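Local atomic coordinates of 4-oxalocrotonate decarboxylase NahK (PDB entry 5D2K), a protein that catalyses the metal-assisted decarboxylation of (3E)-2-oxohex-3-enedioate to 2-oxopent-4-enoate and carbon dioxide in naphthalene degradation. Residues A115-V120 against V142-E147. The protein carries 1 engineered substitution. Numbering follows the deposited sequence. Where two conformers were deposited one is given.
Sequences AEISVV and VIPTVE. With MG (magnesium ion), chain C; OOG (2-oxoadipic acid), chain D.
Glu116 and Glu147 meet at the magnesium ion, with Glu116 OE2 and Glu147 OE1 both 2.0 Å from the metal. OE2 of Glu116 and OE1 of Glu147 are neighbouring ligands 3.0 Å apart, a closeness of like charges that the shared cation probably makes tolerable. Glu147 holds CG anti to its backbone N (chi1 -159°) and stays extended, which carries OE1 to the ion; its OE2 forms a salt bridge with Lys69. The other Glu116 oxygen, OE1, accepts a 2.7 Å hydrogen bond from the metal-bound water oxygen. Glu114, together with O4 and O5 of 2-oxoadipic acid, completes the six ligands. The frame is an antiparallel strand pair of the FAH-type fold; the acids project near the Ala115 and Glu147 ends of the segments. Glu116 with Thr145 and Ser118 with Ile143 are its hydrogen-bonded pairs; Pro144, lacking an N-H, suits a non-hydrogen-bonded position opposite Ile117. On the face bearing Ser118 and Thr145, Ser118 OG donates to Thr145 OG1 (2.8 Å), which in turn donates to Ile143 O (2.9 Å). Ser118 N reaches that carbonyl from the opposite face of its plane. An alanine in place of Thr145 would probably leave the Ser118 hydroxyl without this acceptor and Ile143 O with one donor fewer. On the sheet's other face, apolar Ile117, CG1 anti to its backbone N (chi1 -171°), reaches CD1 across to Pro144 CD (4.2 Å) on the greasy proline ring.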
loop_
_atom_site.group_PDB
_atom_site.type_symbol
_atom_site.label_atom_id
_atom_site.label_comp_id
_atom_site.label_asym_id
_atom_site.label_seq_id
_atom_site.Cartn_x
_atom_site.Cartn_y
_atom_site.Cartn_z
ATOM N N ALA A 115 0.693 -8.987 4.849
ATOM C CA ALA A 115 -0.663 -9.506 4.672
ATOM C C ALA A 115 -1.712 -8.434 4.946
ATOM O O ALA A 115 -1.667 -7.762 5.975
ATOM C CB ALA A 115 -0.892 -10.706 5.577
ATOM N N GLU A 116 -2.648 -8.263 4.013
ATOM C CA GLU A 116 -3.663 -7.205 4.133
ATOM C C GLU A 116 -5.046 -7.691 3.742
ATOM O O GLU A 116 -5.203 -8.765 3.158
ATOM C CB GLU A 116 -3.293 -5.984 3.264
ATOM C CG GLU A 116 -1.822 -5.590 3.387
ATOM C CD GLU A 116 -1.483 -4.176 2.966
ATOM O OE1 GLU A 116 -2.385 -3.340 2.757
ATOM O OE2 GLU A 116 -0.276 -3.892 2.883
ATOM N N ILE A 117 -6.057 -6.897 4.072
ATOM C CA ILE A 117 -7.375 -7.140 3.518
ATOM C C ILE A 117 -7.773 -5.906 2.704
ATOM O O ILE A 117 -7.592 -4.751 3.128
ATOM C CB ILE A 117 -8.423 -7.502 4.623
ATOM C CG1 ILE A 117 -9.743 -7.972 3.996
ATOM C CG2 ILE A 117 -8.644 -6.358 5.578
ATOM C CD1 ILE A 117 -9.638 -9.296 3.204
ATOM N N SER A 118 -8.234 -6.161 1.486
ATOM C CA SER A 118 -8.651 -5.079 0.606
ATOM C C SER A 118 -10.154 -5.048 0.454
ATOM O O SER A 118 -10.836 -6.043 0.712
ATOM C CB SER A 118 -8.020 -5.222 -0.778
ATOM O OG SER A 118 -6.617 -5.266 -0.682
ATOM N N VAL A 119 -10.653 -3.899 0.015
ATOM C CA VAL A 119 -12.069 -3.751 -0.315
ATOM C C VAL A 119 -12.206 -3.165 -1.707
ATOM O O VAL A 119 -11.292 -2.506 -2.206
ATOM C CB VAL A 119 -12.832 -2.840 0.696
ATOM C CG1 VAL A 119 -12.787 -3.437 2.095
ATOM C CG2 VAL A 119 -12.273 -1.411 0.686
ATOM N N VAL A 120 -13.340 -3.438 -2.344
ATOM C CA VAL A 120 -13.731 -2.724 -3.556
ATOM C C VAL A 120 -14.998 -1.963 -3.229
ATOM O O VAL A 120 -15.923 -2.528 -2.666
ATOM C CB VAL A 120 -13.949 -3.689 -4.752
ATOM C CG1 VAL A 120 -14.623 -2.978 -5.917
ATOM C CG2 VAL A 120 -12.612 -4.251 -5.208
ATOM N N VAL A 142 -14.832 -7.840 -0.296
ATOM C CA VAL A 142 -13.496 -7.823 0.287
ATOM C C VAL A 142 -12.587 -8.806 -0.456
ATOM O O VAL A 142 -13.077 -9.786 -1.021
ATOM C CB VAL A 142 -13.546 -8.155 1.789
ATOM C CG1 VAL A 142 -14.620 -7.294 2.470
ATOM C CG2 VAL A 142 -13.816 -9.637 2.001
ATOM N N ILE A 143 -11.284 -8.513 -0.469
ATOM C CA ILE A 143 -10.294 -9.293 -1.213
ATOM C C ILE A 143 -9.028 -9.537 -0.398
ATOM O O ILE A 143 -8.297 -8.591 -0.109
ATOM C CB ILE A 143 -9.887 -8.577 -2.519
ATOM C CG1 ILE A 143 -11.096 -8.403 -3.444
ATOM C CG2 ILE A 143 -8.771 -9.331 -3.230
ATOM C CD1 ILE A 143 -10.778 -7.591 -4.680
ATOM N N PRO A 144 -8.760 -10.807 -0.031
ATOM C CA PRO A 144 -7.466 -11.116 0.601
ATOM C C PRO A 144 -6.323 -10.687 -0.311
ATOM O O PRO A 144 -6.350 -11.017 -1.496
ATOM C CB PRO A 144 -7.512 -12.635 0.768
ATOM C CG PRO A 144 -8.984 -12.926 0.963
ATOM C CD PRO A 144 -9.655 -11.980 -0.042
ATOM N N THR A 145 -5.370 -9.923 0.219
ATOM C CA THR A 145 -4.318 -9.334 -0.608
ATOM C C THR A 145 -2.986 -9.317 0.129
ATOM O O THR A 145 -2.911 -8.853 1.268
ATOM C CB THR A 145 -4.654 -7.875 -1.013
ATOM O OG1 THR A 145 -5.954 -7.813 -1.605
ATOM C CG2 THR A 145 -3.632 -7.322 -2.010
ATOM N N VAL A 146 -1.936 -9.803 -0.531
ATOM C CA VAL A 146 -0.581 -9.704 -0.010
ATOM C C VAL A 146 0.156 -8.601 -0.758
ATOM O O VAL A 146 0.219 -8.634 -1.992
ATOM C CB VAL A 146 0.182 -11.042 -0.167
ATOM C CG1 VAL A 146 1.642 -10.907 0.294
ATOM C CG2 VAL A 146 -0.512 -12.129 0.638
ATOM N N GLU A 147 0.667 -7.599 -0.046
ATOM C CA GLU A 147 1.463 -6.575 -0.710
ATOM C C GLU A 147 2.920 -6.973 -0.746
ATOM O O GLU A 147 3.424 -7.560 0.195
ATOM C CB GLU A 147 1.354 -5.208 -0.026
ATOM C CG GLU A 147 1.761 -4.089 -1.002
ATOM C CD GLU A 147 1.631 -2.668 -0.464
ATOM O OE1 GLU A 147 1.331 -2.474 0.733
ATOM O OE2 GLU A 147 1.855 -1.734 -1.264
HETATM MG MG MG C . 0.914 -2.280 2.697
HETATM C C2 OOG D . 5.682 1.843 3.677
HETATM C C3 OOG D . 4.505 1.011 3.197
HETATM C C4 OOG D . 3.491 0.824 4.306
HETATM C C6 OOG D . 1.615 -0.843 5.016
HETATM O O4 OOG D . 0.745 -1.685 4.695
HETATM O O3 OOG D . 1.818 -0.556 6.223
HETATM C C5 OOG D . 2.432 -0.188 3.930
HETATM C C1 OOG D . 6.817 0.938 4.110
HETATM O O1 OOG D . 7.928 0.958 3.504
HETATM O O2 OOG D . 6.647 0.165 5.090
HETATM O O5 OOG D . 2.203 -0.504 2.782
HETATM O O HOH W 1 -0.811 -1.164 2.317
#